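PDB 1VPR: dinoflagellate luciferase from Lingulodinium polyedrum, which catalyses the oxygen-dependent oxidation of an open tetrapyrrole luciferin, emitting blue light at 475 nm, here as the third of three homologous luciferase domains. Local coordinates for residues A147-P152 with V251-E256; K157-H162 with I209-D214; R164-S169 with V304-D309; V215-A220 with D313-Q318; E257-G262 with E276-P281. One frame throughout, in Å; residues are numbered along the deposited sequence.

Interaction 1. Residues A147-P152 with V251-E256; sequences AGLPEP and VWVLPE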
# COMPACT_ATOMS: atom_id res chain seq x y z
N ALA A 147 -7.27 17.80 7.32
CA ALA A 147 -7.73 19.05 6.69
C ALA A 147 -7.31 19.10 5.22
O ALA A 147 -6.17 18.76 4.89
CB ALA A 147 -7.12 20.27 7.43
N GLY A 148 -8.22 19.54 4.34
CA GLY A 148 -7.88 19.63 2.93
C GLY A 148 -8.19 18.39 2.10
O GLY A 148 -7.98 18.38 0.89
N LEU A 149 -8.68 17.33 2.74
CA LEU A 149 -9.02 16.14 1.97
C LEU A 149 -10.33 16.40 1.23
O LEU A 149 -11.31 16.82 1.84
CB LEU A 149 -9.19 14.92 2.89
CG LEU A 149 -9.51 13.60 2.18
CD1 LEU A 149 -8.29 13.13 1.40
CD2 LEU A 149 -9.94 12.54 3.20
N PRO A 150 -10.35 16.17 -0.09
CA PRO A 150 -11.61 16.40 -0.80
C PRO A 150 -12.67 15.42 -0.34
O PRO A 150 -12.35 14.32 0.11
CB PRO A 150 -11.22 16.19 -2.26
CG PRO A 150 -10.04 15.21 -2.17
CD PRO A 150 -9.27 15.78 -1.01
N GLU A 151 -13.93 15.83 -0.43
CA GLU A 151 -15.04 14.98 -0.04
C GLU A 151 -15.32 14.03 -1.19
O GLU A 151 -14.93 14.30 -2.33
CB GLU A 151 -16.28 15.82 0.29
CG GLU A 151 -16.03 16.71 1.50
CD GLU A 151 -17.22 17.58 1.87
OE1 GLU A 151 -18.13 17.74 1.04
OE2 GLU A 151 -17.23 18.09 3.01
N PRO A 152 -15.97 12.90 -0.90
CA PRO A 152 -16.24 11.94 -1.98
C PRO A 152 -17.52 12.28 -2.75
O PRO A 152 -18.28 13.15 -2.35
CB PRO A 152 -16.36 10.62 -1.22
CG PRO A 152 -17.04 11.05 0.06
CD PRO A 152 -16.35 12.36 0.42
N VAL A 251 -7.66 5.78 3.99
CA VAL A 251 -8.76 6.03 3.08
C VAL A 251 -8.24 6.56 1.76
O VAL A 251 -7.27 7.31 1.75
CB VAL A 251 -9.70 7.17 3.65
CG1 VAL A 251 -10.68 7.61 2.57
CG2 VAL A 251 -10.46 6.69 4.89
N TRP A 252 -8.87 6.16 0.65
CA TRP A 252 -8.53 6.70 -0.66
C TRP A 252 -9.80 7.41 -1.09
O TRP A 252 -10.92 6.89 -0.88
CB TRP A 252 -8.28 5.63 -1.74
CG TRP A 252 -6.93 5.03 -1.75
CD1 TRP A 252 -6.61 3.73 -1.51
CD2 TRP A 252 -5.70 5.69 -2.07
NE1 TRP A 252 -5.27 3.54 -1.66
CE2 TRP A 252 -4.68 4.73 -2.00
CE3 TRP A 252 -5.36 7.02 -2.39
CZ2 TRP A 252 -3.34 5.03 -2.26
CZ3 TRP A 252 -4.04 7.32 -2.65
CH2 TRP A 252 -3.04 6.33 -2.58
N VAL A 253 -9.65 8.59 -1.67
CA VAL A 253 -10.79 9.32 -2.20
C VAL A 253 -10.46 9.44 -3.70
O VAL A 253 -9.30 9.60 -4.08
CB VAL A 253 -10.91 10.74 -1.59
CG1 VAL A 253 -12.19 11.44 -2.17
CG2 VAL A 253 -11.01 10.63 -0.03
N LEU A 254 -11.48 9.34 -4.54
CA LEU A 254 -11.30 9.43 -5.99
C LEU A 254 -12.15 10.64 -6.43
O LEU A 254 -13.23 10.49 -6.99
CB LEU A 254 -11.80 8.13 -6.65
CG LEU A 254 -10.90 6.87 -6.67
CD1 LEU A 254 -10.23 6.64 -5.33
CD2 LEU A 254 -11.76 5.67 -7.04
N PRO A 255 -11.64 11.85 -6.20
CA PRO A 255 -12.32 13.11 -6.52
C PRO A 255 -12.21 13.58 -7.96
O PRO A 255 -12.91 14.52 -8.35
CB PRO A 255 -11.63 14.08 -5.59
CG PRO A 255 -10.17 13.64 -5.80
CD PRO A 255 -10.28 12.13 -5.70
N GLU A 256 -11.34 12.94 -8.72
CA GLU A 256 -11.06 13.36 -10.09
C GLU A 256 -10.95 12.15 -10.98
O GLU A 256 -10.86 11.04 -10.48
CB GLU A 256 -9.73 14.09 -10.13
CG GLU A 256 -9.70 15.36 -9.34
CD GLU A 256 -8.27 15.83 -9.09
OE1 GLU A 256 -7.39 15.54 -9.92
OE2 GLU A 256 -8.04 16.49 -8.06
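The pyrrolidine rings of Pro150 and Pro255 cross obliquely: CG of Pro150 lies 3.9 Å from CB of Pro255, and CB of Pro150 is almost as near to that same atom. The only aromatic ring of either segment, that of Trp252, points the other way and meets Lys260 and Trp232. Val253 turns toward residues 147-152 while Trp252 turns away, as successive residues do in strand 247-253 of this antiparallel calycin beta barrel; the coil 147-152 lies on Val253 and the loop that follows it. Val253 suits the place because its CG2 meets Leu149 tip to tip, the leucine's CG being anti to the backbone N (chi1 -178°), while CG1 faces the backbone of Pro150 and Glu151. Pro150 and Pro152 keep their chain extended with no N-H needing a partner, and no hydrogen bond spans the segments. The carbonyl of Pro150 bonds instead to the hydroxyl of Tyr339, a residue that also touches Val253. Val253 CG1 rests 3.7 Å from Pro150 O.

Interaction 2. Residues K157-H162 with I209-D214; sequences KTNPLH and INQFGD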
# COMPACT_ATOMS: atom_id res chain seq x y z
N LYS A 157 -15.11 7.88 -14.68
CA LYS A 157 -15.87 7.32 -15.79
C LYS A 157 -15.12 6.33 -16.67
O LYS A 157 -15.73 5.42 -17.26
CB LYS A 157 -16.40 8.46 -16.69
CG LYS A 157 -17.16 9.57 -15.98
CD LYS A 157 -18.32 9.03 -15.17
CE LYS A 157 -19.12 10.17 -14.52
NZ LYS A 157 -18.24 11.14 -13.78
N THR A 158 -13.81 6.48 -16.78
CA THR A 158 -13.06 5.58 -17.64
C THR A 158 -12.23 4.49 -16.96
O THR A 158 -11.51 3.77 -17.65
CB THR A 158 -12.13 6.38 -18.58
OG1 THR A 158 -11.10 7.02 -17.82
CG2 THR A 158 -12.93 7.45 -19.33
N ASN A 159 -12.31 4.37 -15.63
CA ASN A 159 -11.52 3.36 -14.89
C ASN A 159 -10.07 3.30 -15.37
O ASN A 159 -9.56 2.23 -15.73
CB ASN A 159 -12.18 1.99 -15.07
CG ASN A 159 -13.60 1.98 -14.61
OD1 ASN A 159 -13.94 2.55 -13.56
ND2 ASN A 159 -14.46 1.33 -15.37
N PRO A 160 -9.38 4.44 -15.34
CA PRO A 160 -7.99 4.54 -15.79
C PRO A 160 -6.94 3.78 -14.99
O PRO A 160 -5.85 3.54 -15.50
CB PRO A 160 -7.75 6.05 -15.79
CG PRO A 160 -8.57 6.50 -14.63
CD PRO A 160 -9.86 5.74 -14.82
N LEU A 161 -7.24 3.42 -13.74
CA LEU A 161 -6.31 2.69 -12.89
C LEU A 161 -6.34 1.18 -13.16
O LEU A 161 -5.40 0.46 -12.80
CB LEU A 161 -6.66 2.93 -11.43
CG LEU A 161 -6.91 4.40 -11.04
CD1 LEU A 161 -7.26 4.49 -9.56
CD2 LEU A 161 -5.68 5.22 -11.36
N HIS A 162 -7.41 0.71 -13.79
CA HIS A 162 -7.59 -0.71 -14.08
C HIS A 162 -6.44 -1.27 -14.94
O HIS A 162 -6.17 -0.78 -16.03
CB HIS A 162 -8.92 -0.90 -14.82
CG HIS A 162 -9.43 -2.30 -14.81
ND1 HIS A 162 -10.19 -2.81 -13.79
CD2 HIS A 162 -9.35 -3.29 -15.74
CE1 HIS A 162 -10.57 -4.04 -14.08
NE2 HIS A 162 -10.08 -4.35 -15.27
N ILE A 209 -4.80 -3.57 -10.40
CA ILE A 209 -5.98 -2.86 -9.92
C ILE A 209 -7.20 -3.18 -10.74
O ILE A 209 -7.15 -3.19 -11.98
CB ILE A 209 -5.75 -1.32 -10.00
CG1 ILE A 209 -4.56 -0.92 -9.15
CG2 ILE A 209 -7.00 -0.56 -9.53
CD1 ILE A 209 -4.13 0.56 -9.38
N ASN A 210 -8.28 -3.46 -10.05
CA ASN A 210 -9.56 -3.70 -10.69
C ASN A 210 -10.25 -2.44 -10.26
O ASN A 210 -10.34 -2.16 -9.06
CB ASN A 210 -10.28 -4.90 -10.07
CG ASN A 210 -9.96 -6.20 -10.77
OD1 ASN A 210 -10.58 -6.53 -11.79
ND2 ASN A 210 -8.98 -6.92 -10.26
N GLN A 211 -10.74 -1.66 -11.21
CA GLN A 211 -11.43 -0.42 -10.86
C GLN A 211 -12.79 -0.35 -11.52
O GLN A 211 -12.91 -0.58 -12.72
CB GLN A 211 -10.60 0.81 -11.27
CG GLN A 211 -11.44 2.13 -11.20
CD GLN A 211 -10.65 3.39 -11.50
OE1 GLN A 211 -9.72 3.40 -12.30
NE2 GLN A 211 -11.04 4.50 -10.86
N PHE A 212 -13.82 -0.06 -10.72
CA PHE A 212 -15.16 0.10 -11.27
C PHE A 212 -15.69 1.40 -10.65
O PHE A 212 -16.27 1.39 -9.57
CB PHE A 212 -16.07 -1.07 -10.88
CG PHE A 212 -17.45 -1.00 -11.53
CD1 PHE A 212 -17.64 -1.44 -12.84
CD2 PHE A 212 -18.55 -0.50 -10.82
CE1 PHE A 212 -18.91 -1.38 -13.45
CE2 PHE A 212 -19.82 -0.44 -11.41
CZ PHE A 212 -20.00 -0.89 -12.72
N GLY A 213 -15.47 2.52 -11.33
CA GLY A 213 -15.93 3.79 -10.78
C GLY A 213 -15.16 4.16 -9.52
O GLY A 213 -13.93 4.30 -9.54
N ASP A 214 -15.88 4.27 -8.41
CA ASP A 214 -15.27 4.64 -7.14
C ASP A 214 -14.94 3.45 -6.23
O ASP A 214 -14.64 3.64 -5.03
CB ASP A 214 -16.19 5.63 -6.40
CG ASP A 214 -17.59 5.07 -6.19
OD1 ASP A 214 -18.42 5.75 -5.56
OD2 ASP A 214 -17.87 3.95 -6.65
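Gln211 is central to this contact, reaching from the end of strand 206-212 into the bend of residues 159-162. Its CG is anti to the backbone N (chi1 167°) and the chain stays extended, and the amide arrives inside the type I turn that runs from Asn159 to His162, at the N-H of Leu161. There Gln211 OE1 accepts from Leu161 N at 2.9 Å, with the donor nearly in line with the C=O bond (169°), while Gln211 NE2 gives a hydrogen to the carbonyl O of Gly213, two residues on in its own segment, at 3.2 Å. Both ends of the amide are thus used, which fixes its rotation. Pro160 suits the second position of the turn, where a phi near -65° is needed.

His162 returns the grip: its ND1 accepts from Gln211 N at 2.9 Å, the donor lying in the ring plane, and Ile209 O lies over one ring face. Asn159 completes the set, its OD1 taking the N-H of Gly213 at 2.7 Å in a nearly straight bond (170°). Gly213 has a positive phi, easily adopted without a side chain. Between these bonds, Leu161 sets CB against Ile209 CG2 at 4.0 Å.

Side chains here complete backbone bonds at the end of a barrel strand, where a loop is tied to the connecting end of the 206-212/215-219 beta hairpin.

Interaction 3. Residues R164-S169 with V304-D309; sequences RWITVS and VKVSND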
# COMPACT_ATOMS: atom_id res chain seq x y z
N ARG A 164 -2.39 -3.63 -14.88
CA ARG A 164 -1.20 -4.03 -14.16
C ARG A 164 -0.14 -2.94 -14.36
O ARG A 164 0.12 -2.49 -15.50
CB ARG A 164 -0.70 -5.40 -14.64
CG ARG A 164 0.47 -5.93 -13.81
CD ARG A 164 0.65 -7.42 -14.04
NE ARG A 164 0.97 -7.69 -15.44
CZ ARG A 164 2.20 -7.62 -15.95
NH1 ARG A 164 3.24 -7.31 -15.18
NH2 ARG A 164 2.38 -7.81 -17.25
N TRP A 165 0.43 -2.51 -13.24
CA TRP A 165 1.42 -1.43 -13.21
C TRP A 165 2.72 -1.96 -12.67
O TRP A 165 2.73 -2.69 -11.69
CB TRP A 165 0.93 -0.31 -12.28
CG TRP A 165 -0.41 0.24 -12.69
CD1 TRP A 165 -1.64 -0.32 -12.45
CD2 TRP A 165 -0.65 1.43 -13.45
NE1 TRP A 165 -2.64 0.47 -13.01
CE2 TRP A 165 -2.05 1.54 -13.63
CE3 TRP A 165 0.19 2.41 -13.99
CZ2 TRP A 165 -2.63 2.60 -14.34
CZ3 TRP A 165 -0.41 3.48 -14.70
CH2 TRP A 165 -1.80 3.56 -14.87
N ILE A 166 3.83 -1.60 -13.31
CA ILE A 166 5.13 -2.07 -12.86
C ILE A 166 5.98 -0.91 -12.34
O ILE A 166 6.18 0.10 -13.02
CB ILE A 166 5.88 -2.78 -14.02
CG1 ILE A 166 5.20 -4.11 -14.35
CG2 ILE A 166 7.35 -3.00 -13.65
CD1 ILE A 166 5.12 -5.08 -13.16
N THR A 167 6.48 -1.07 -11.13
CA THR A 167 7.31 -0.05 -10.49
C THR A 167 8.61 0.21 -11.24
O THR A 167 9.38 -0.74 -11.53
CB THR A 167 7.67 -0.49 -9.07
OG1 THR A 167 6.47 -0.80 -8.36
CG2 THR A 167 8.45 0.62 -8.36
N VAL A 168 8.87 1.48 -11.54
CA VAL A 168 10.09 1.83 -12.25
C VAL A 168 10.96 2.78 -11.43
O VAL A 168 12.08 3.10 -11.81
CB VAL A 168 9.79 2.39 -13.68
CG1 VAL A 168 9.26 1.27 -14.57
CG2 VAL A 168 8.78 3.57 -13.63
N SER A 169 10.45 3.22 -10.29
CA SER A 169 11.25 4.09 -9.44
C SER A 169 10.69 4.11 -8.04
O SER A 169 9.47 4.16 -7.85
CB SER A 169 11.31 5.52 -9.97
OG SER A 169 12.05 6.32 -9.06
N VAL A 304 4.87 2.19 -14.46
CA VAL A 304 4.51 2.34 -15.86
C VAL A 304 3.43 1.28 -16.14
O VAL A 304 3.49 0.15 -15.64
CB VAL A 304 5.74 2.15 -16.81
CG1 VAL A 304 6.34 0.73 -16.65
CG2 VAL A 304 5.30 2.38 -18.25
N LYS A 305 2.40 1.65 -16.90
CA LYS A 305 1.31 0.72 -17.17
C LYS A 305 1.70 -0.30 -18.25
O LYS A 305 1.98 0.06 -19.40
CB LYS A 305 0.06 1.48 -17.60
CG LYS A 305 -1.20 0.71 -17.28
CD LYS A 305 -2.44 1.36 -17.83
CE LYS A 305 -3.65 0.62 -17.29
NZ LYS A 305 -4.92 1.28 -17.75
N VAL A 306 1.74 -1.58 -17.88
CA VAL A 306 2.13 -2.61 -18.84
C VAL A 306 0.92 -3.33 -19.45
O VAL A 306 1.03 -3.99 -20.49
CB VAL A 306 3.14 -3.62 -18.21
CG1 VAL A 306 4.44 -2.87 -17.78
CG2 VAL A 306 2.52 -4.32 -16.99
N SER A 307 -0.25 -3.18 -18.83
CA SER A 307 -1.45 -3.84 -19.36
C SER A 307 -2.74 -3.26 -18.82
O SER A 307 -2.78 -2.84 -17.68
CB SER A 307 -1.44 -5.32 -18.98
OG SER A 307 -2.57 -5.96 -19.57
N ASN A 308 -3.80 -3.25 -19.63
CA ASN A 308 -5.10 -2.78 -19.17
C ASN A 308 -5.80 -3.89 -18.35
O ASN A 308 -6.83 -3.66 -17.73
CB ASN A 308 -6.01 -2.43 -20.35
CG ASN A 308 -5.68 -1.10 -20.97
OD1 ASN A 308 -5.14 -0.21 -20.30
ND2 ASN A 308 -6.01 -0.94 -22.25
N ASP A 309 -5.22 -5.09 -18.35
CA ASP A 309 -5.78 -6.23 -17.64
C ASP A 309 -5.01 -6.54 -16.36
O ASP A 309 -3.80 -6.85 -16.41
CB ASP A 309 -5.75 -7.45 -18.58
CG ASP A 309 -6.45 -8.65 -18.00
OD1 ASP A 309 -6.48 -9.68 -18.70
OD2 ASP A 309 -6.98 -8.58 -16.87
O HOH W 1 -1.32 -8.31 -16.88
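Lys305 sets its CG anti to the backbone N (chi1 -154°) and continues extended, while Trp165 holds CG anti to the carbonyl carbon (chi1 -57°) and turns its ring by chi2 of 79°; the lysine methylenes lie over one face of the indole. Lys305 CG stands 3.6 Å from the centroid of the Trp165 six-membered ring, a CH-pi contact. Beyond the ring, Lys305 NZ reaches Asn308 OD1 at 3.0 Å and the carbonyl of His162.

Behind them strands 163-169 and 297-307 run antiparallel, with Ile166 and Val304 exchanging two backbone bonds of 2.9 Å. Val306 and Ser307 both face Arg164 in a classic beta bulge: Arg164 O accepts from Val306 N at 3.0 Å and weakly from Ser307 N. At the bulge, Val306 CG2 packs over one face of the Arg164 guanidinium.

The arginine's NE binds a water at 2.8 Å that also reaches Asp309 O, and its NH1 and NH2 bond to the carbonyls of Tyr76 and Gly77. Two buried cationic chains are thus held largely by neutral oxygens, their flanks resting on apolar or aromatic surfaces.

Interaction 4. Residues V215-A220 with D313-Q318; sequences VCTVDA and DPIPLQ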
# COMPACT_ATOMS: atom_id res chain seq x y z
N VAL A 215 -15.01 2.24 -6.77
CA VAL A 215 -14.68 1.03 -6.00
C VAL A 215 -13.54 0.31 -6.71
O VAL A 215 -13.56 0.13 -7.93
CB VAL A 215 -15.90 0.08 -5.89
CG1 VAL A 215 -15.47 -1.28 -5.31
CG2 VAL A 215 -16.96 0.71 -4.99
N CYS A 216 -12.50 -0.05 -5.95
CA CYS A 216 -11.36 -0.75 -6.53
C CYS A 216 -10.90 -1.92 -5.68
O CYS A 216 -11.05 -1.90 -4.47
CB CYS A 216 -10.14 0.17 -6.60
SG CYS A 216 -10.21 1.55 -7.73
N THR A 217 -10.31 -2.91 -6.33
CA THR A 217 -9.67 -4.03 -5.63
C THR A 217 -8.21 -3.87 -6.05
O THR A 217 -7.91 -3.69 -7.23
CB THR A 217 -10.18 -5.38 -6.08
OG1 THR A 217 -11.52 -5.54 -5.59
CG2 THR A 217 -9.29 -6.50 -5.50
N VAL A 218 -7.30 -3.91 -5.09
CA VAL A 218 -5.89 -3.71 -5.37
C VAL A 218 -5.01 -4.84 -4.84
O VAL A 218 -5.10 -5.22 -3.67
CB VAL A 218 -5.38 -2.36 -4.75
CG1 VAL A 218 -3.89 -2.14 -5.03
CG2 VAL A 218 -6.19 -1.19 -5.30
N ASP A 219 -4.19 -5.40 -5.72
CA ASP A 219 -3.24 -6.44 -5.35
C ASP A 219 -1.95 -5.67 -5.20
O ASP A 219 -1.53 -4.96 -6.14
CB ASP A 219 -3.14 -7.49 -6.46
CG ASP A 219 -4.47 -8.20 -6.69
OD1 ASP A 219 -4.81 -9.10 -5.91
OD2 ASP A 219 -5.21 -7.83 -7.63
N ALA A 220 -1.34 -5.78 -4.02
CA ALA A 220 -0.09 -5.09 -3.68
C ALA A 220 0.93 -6.12 -3.19
O ALA A 220 0.57 -7.24 -2.86
CB ALA A 220 -0.33 -4.05 -2.60
N ASP A 313 -8.81 -11.14 -9.90
CA ASP A 313 -10.23 -10.88 -9.65
C ASP A 313 -10.56 -9.97 -8.47
O ASP A 313 -9.83 -9.92 -7.50
CB ASP A 313 -10.96 -12.20 -9.41
CG ASP A 313 -10.92 -13.11 -10.62
OD1 ASP A 313 -10.93 -14.34 -10.41
OD2 ASP A 313 -10.91 -12.60 -11.76
N PRO A 314 -11.68 -9.26 -8.54
CA PRO A 314 -12.08 -8.38 -7.43
C PRO A 314 -12.50 -9.27 -6.25
O PRO A 314 -12.71 -10.48 -6.42
CB PRO A 314 -13.32 -7.66 -7.97
CG PRO A 314 -13.15 -7.69 -9.46
CD PRO A 314 -12.53 -9.05 -9.73
N ILE A 315 -12.62 -8.69 -5.07
CA ILE A 315 -13.13 -9.43 -3.92
C ILE A 315 -14.23 -8.49 -3.38
O ILE A 315 -14.26 -7.29 -3.73
CB ILE A 315 -12.05 -9.73 -2.85
CG1 ILE A 315 -11.31 -8.45 -2.44
CG2 ILE A 315 -11.06 -10.77 -3.39
CD1 ILE A 315 -10.49 -8.62 -1.15
N PRO A 316 -15.15 -9.03 -2.55
CA PRO A 316 -16.26 -8.25 -1.98
C PRO A 316 -15.86 -6.95 -1.31
O PRO A 316 -14.76 -6.82 -0.75
CB PRO A 316 -16.90 -9.22 -1.01
CG PRO A 316 -16.69 -10.55 -1.71
CD PRO A 316 -15.25 -10.44 -2.15
N LEU A 317 -16.77 -5.99 -1.35
CA LEU A 317 -16.53 -4.67 -0.75
C LEU A 317 -16.61 -4.70 0.78
O LEU A 317 -17.35 -5.49 1.36
CB LEU A 317 -17.57 -3.69 -1.28
CG LEU A 317 -17.57 -2.25 -0.76
CD1 LEU A 317 -16.23 -1.57 -1.09
CD2 LEU A 317 -18.76 -1.51 -1.43
N GLN A 318 -15.85 -3.82 1.42
CA GLN A 318 -15.84 -3.71 2.88
C GLN A 318 -15.28 -2.35 3.24
O GLN A 318 -14.78 -1.61 2.38
CB GLN A 318 -14.91 -4.78 3.49
CG GLN A 318 -13.45 -4.69 3.05
CD GLN A 318 -12.66 -3.60 3.75
OE1 GLN A 318 -12.73 -3.47 4.97
NE2 GLN A 318 -11.87 -2.84 2.99
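Thr217 of strand 215-219 meets Pro314 and Ile315 of a coil that follows the last strand of the antiparallel calycin barrel and lies against the barrel's outside. Polar contact comes first. The N-H of Ile315 points at Thr217 OG1, a weak hydrogen bond of 3.4 Å, though fairly straight (158°). The same hydroxyl has a stronger partner in Thr231 OG1 on the neighbouring strand, and Thr231 also bonds to Ile315 O, so the two threonine hydroxyls between them bond the N-H and the carbonyl of Ile315. A small beta-branched hydroxyl residue suits this place: it keeps the strand extended and presents oxygen and methyl to the same neighbour.

Van der Waals contact is close around the threonine. Thr217 OG1 lies 3.4 Å from Pro314 CA, and Thr217 CG2 faces Asp313 O at 4.0 Å and Ile315 CG1 at 4.2 Å. Pro314 helps to keep the coil extended and also touches Asn210.

Apolar contact ends the patch two residues back along the strand, where Val215 CG1 meets Leu317 CD1 at 4.3 Å.

Interaction 5. Residues E257-G262 with E276-P281; sequences EYRKIG and ERRAFP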
# COMPACT_ATOMS: atom_id res chain seq x y z
N GLU A 257 -10.91 12.36 -12.29
CA GLU A 257 -10.84 11.21 -13.16
C GLU A 257 -9.51 10.46 -13.11
O GLU A 257 -9.48 9.23 -13.16
CB GLU A 257 -11.11 11.61 -14.61
CG GLU A 257 -11.11 10.43 -15.56
CD GLU A 257 -12.34 9.54 -15.43
OE1 GLU A 257 -12.31 8.44 -16.01
OE2 GLU A 257 -13.33 9.95 -14.76
N TYR A 258 -8.40 11.20 -13.00
CA TYR A 258 -7.09 10.57 -13.03
C TYR A 258 -6.23 10.66 -11.80
O TYR A 258 -5.03 10.40 -11.88
CB TYR A 258 -6.31 11.11 -14.22
CG TYR A 258 -7.01 10.88 -15.55
CD1 TYR A 258 -7.75 11.91 -16.15
CD2 TYR A 258 -6.97 9.64 -16.18
CE1 TYR A 258 -8.43 11.69 -17.37
CE2 TYR A 258 -7.65 9.42 -17.39
CZ TYR A 258 -8.38 10.45 -17.98
OH TYR A 258 -9.05 10.24 -19.16
N ARG A 259 -6.81 11.04 -10.67
CA ARG A 259 -6.04 11.15 -9.45
C ARG A 259 -6.76 10.68 -8.21
O ARG A 259 -7.95 10.93 -8.03
CB ARG A 259 -5.58 12.62 -9.23
CG ARG A 259 -4.77 12.77 -7.95
CD ARG A 259 -4.06 14.12 -7.81
NE ARG A 259 -5.00 15.23 -7.82
CZ ARG A 259 -4.72 16.42 -7.31
NH1 ARG A 259 -3.54 16.64 -6.74
NH2 ARG A 259 -5.62 17.40 -7.38
N LYS A 260 -6.06 9.97 -7.35
CA LYS A 260 -6.63 9.55 -6.07
C LYS A 260 -5.89 10.34 -5.01
O LYS A 260 -4.68 10.60 -5.14
CB LYS A 260 -6.39 8.06 -5.78
CG LYS A 260 -7.06 7.09 -6.71
CD LYS A 260 -6.89 5.68 -6.11
CE LYS A 260 -5.40 5.30 -5.97
NZ LYS A 260 -5.27 3.93 -5.43
N ILE A 261 -6.60 10.72 -3.96
CA ILE A 261 -6.00 11.46 -2.84
C ILE A 261 -6.43 10.76 -1.56
O ILE A 261 -7.61 10.46 -1.36
CB ILE A 261 -6.46 12.94 -2.80
CG1 ILE A 261 -6.04 13.64 -4.09
CG2 ILE A 261 -5.82 13.65 -1.59
CD1 ILE A 261 -6.54 15.07 -4.20
N GLY A 262 -5.48 10.51 -0.68
CA GLY A 262 -5.83 9.80 0.55
C GLY A 262 -4.86 10.03 1.67
O GLY A 262 -4.01 10.93 1.62
N GLU A 276 -1.05 10.81 -2.70
CA GLU A 276 -1.83 10.89 -3.94
C GLU A 276 -1.25 9.92 -4.95
O GLU A 276 -0.05 9.56 -4.86
CB GLU A 276 -1.83 12.31 -4.56
CG GLU A 276 -0.48 12.83 -5.06
CD GLU A 276 -0.67 13.86 -6.15
OE1 GLU A 276 -1.24 14.94 -5.84
OE2 GLU A 276 -0.30 13.60 -7.33
N ARG A 277 -2.09 9.46 -5.87
CA ARG A 277 -1.65 8.63 -6.99
C ARG A 277 -2.32 9.27 -8.18
O ARG A 277 -3.53 9.49 -8.14
CB ARG A 277 -2.11 7.18 -6.89
CG ARG A 277 -1.27 6.30 -5.95
CD ARG A 277 -1.95 4.96 -5.67
NE ARG A 277 -1.04 4.07 -4.95
CZ ARG A 277 -1.41 2.90 -4.42
NH1 ARG A 277 -2.66 2.49 -4.55
NH2 ARG A 277 -0.52 2.16 -3.75
N ARG A 278 -1.56 9.55 -9.23
CA ARG A 278 -2.12 10.13 -10.44
C ARG A 278 -1.57 9.41 -11.65
O ARG A 278 -0.40 9.00 -11.68
CB ARG A 278 -1.81 11.64 -10.55
CG ARG A 278 -0.36 12.02 -10.79
CD ARG A 278 -0.24 13.53 -11.07
NE ARG A 278 -0.48 14.34 -9.87
CZ ARG A 278 -0.43 15.67 -9.83
NH1 ARG A 278 -0.65 16.31 -8.70
NH2 ARG A 278 -0.17 16.38 -10.94
N ALA A 279 -2.44 9.22 -12.65
CA ALA A 279 -2.06 8.55 -13.89
C ALA A 279 -2.01 9.61 -14.99
O ALA A 279 -2.89 10.45 -15.08
CB ALA A 279 -3.08 7.48 -14.26
N PHE A 280 -0.99 9.55 -15.85
CA PHE A 280 -0.86 10.53 -16.94
C PHE A 280 0.02 9.93 -18.03
O PHE A 280 0.83 9.03 -17.78
CB PHE A 280 -0.25 11.84 -16.40
CG PHE A 280 1.02 11.64 -15.63
CD1 PHE A 280 2.25 11.59 -16.29
CD2 PHE A 280 0.98 11.43 -14.26
CE1 PHE A 280 3.43 11.32 -15.59
CE2 PHE A 280 2.15 11.16 -13.55
CZ PHE A 280 3.38 11.11 -14.22
N PRO A 281 -0.12 10.41 -19.27
CA PRO A 281 0.68 9.88 -20.37
C PRO A 281 2.05 10.54 -20.53
O PRO A 281 2.25 11.70 -20.16
CB PRO A 281 -0.22 10.11 -21.58
CG PRO A 281 -0.79 11.47 -21.26
CD PRO A 281 -1.14 11.35 -19.77
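Glu276 begins the pairing by meeting Arg259 across a beta hairpin. Its OE1 accepts from Arg259 NH1 at 3.0 Å, in the plane of the guanidinium but 30° out of the carboxylate plane on its syn side; the two planes are 74° apart. Arg259 NH2 has a second carboxylate partner in Glu256. Ile261 CD1 covers one face of that guanidinium, over its centre.

Arg277 pairs with Lys260 through two backbone bonds, Lys260 N to Arg277 O at 2.7 Å and Arg277 N to Lys260 O at 2.9 Å. Their side chains lie side by side on the face away from Arg259 and Glu276, with NZ of Lys260 only 3.1 Å from NH1 of Arg277. The crowding of like charge is probably eased by Trp252, which Lys260 meets as a cation-pi partner, and by Gln290, which binds Arg277 NE.

Arg278 returns to the face of Glu276, where Arg278 NE binds Glu276 OE2 at 2.7 Å. The carboxylate thereby joins two arginines: NH1 of Arg259 and NH1 of Arg278 are 3.5 Å apart. Ala279 N then gives a bond of 2.9 Å to Tyr258 O; Tyr258 CB lies beside Ala279 O, and its ring leads away.

The hairpin lies between strands 247-253 and 285-294, with helix 107-111 against Arg259 and Ile261.

Overall arrangement
From the N terminus, the long coil before strand 163-169 supplies the first partners. Residues 147-152 close a loop of about a hundred residues at 251-256 in interaction 1, and the shorter loop of interaction 2 lies wholly within it. Strand 163-169 then opens interaction 3, which crosses both and joins the first and last strands of the barrel. Interaction 4 follows interaction 2 in series, starts inside the loops of interactions 1 and 3, and crosses both to bring the chain's later coil back to strand 215-219. The hairpin of interaction 5 begins after interaction 1 closes and lies within interactions 3 and 4. Glu257 links it to Lys157 and Thr158 of interaction 2.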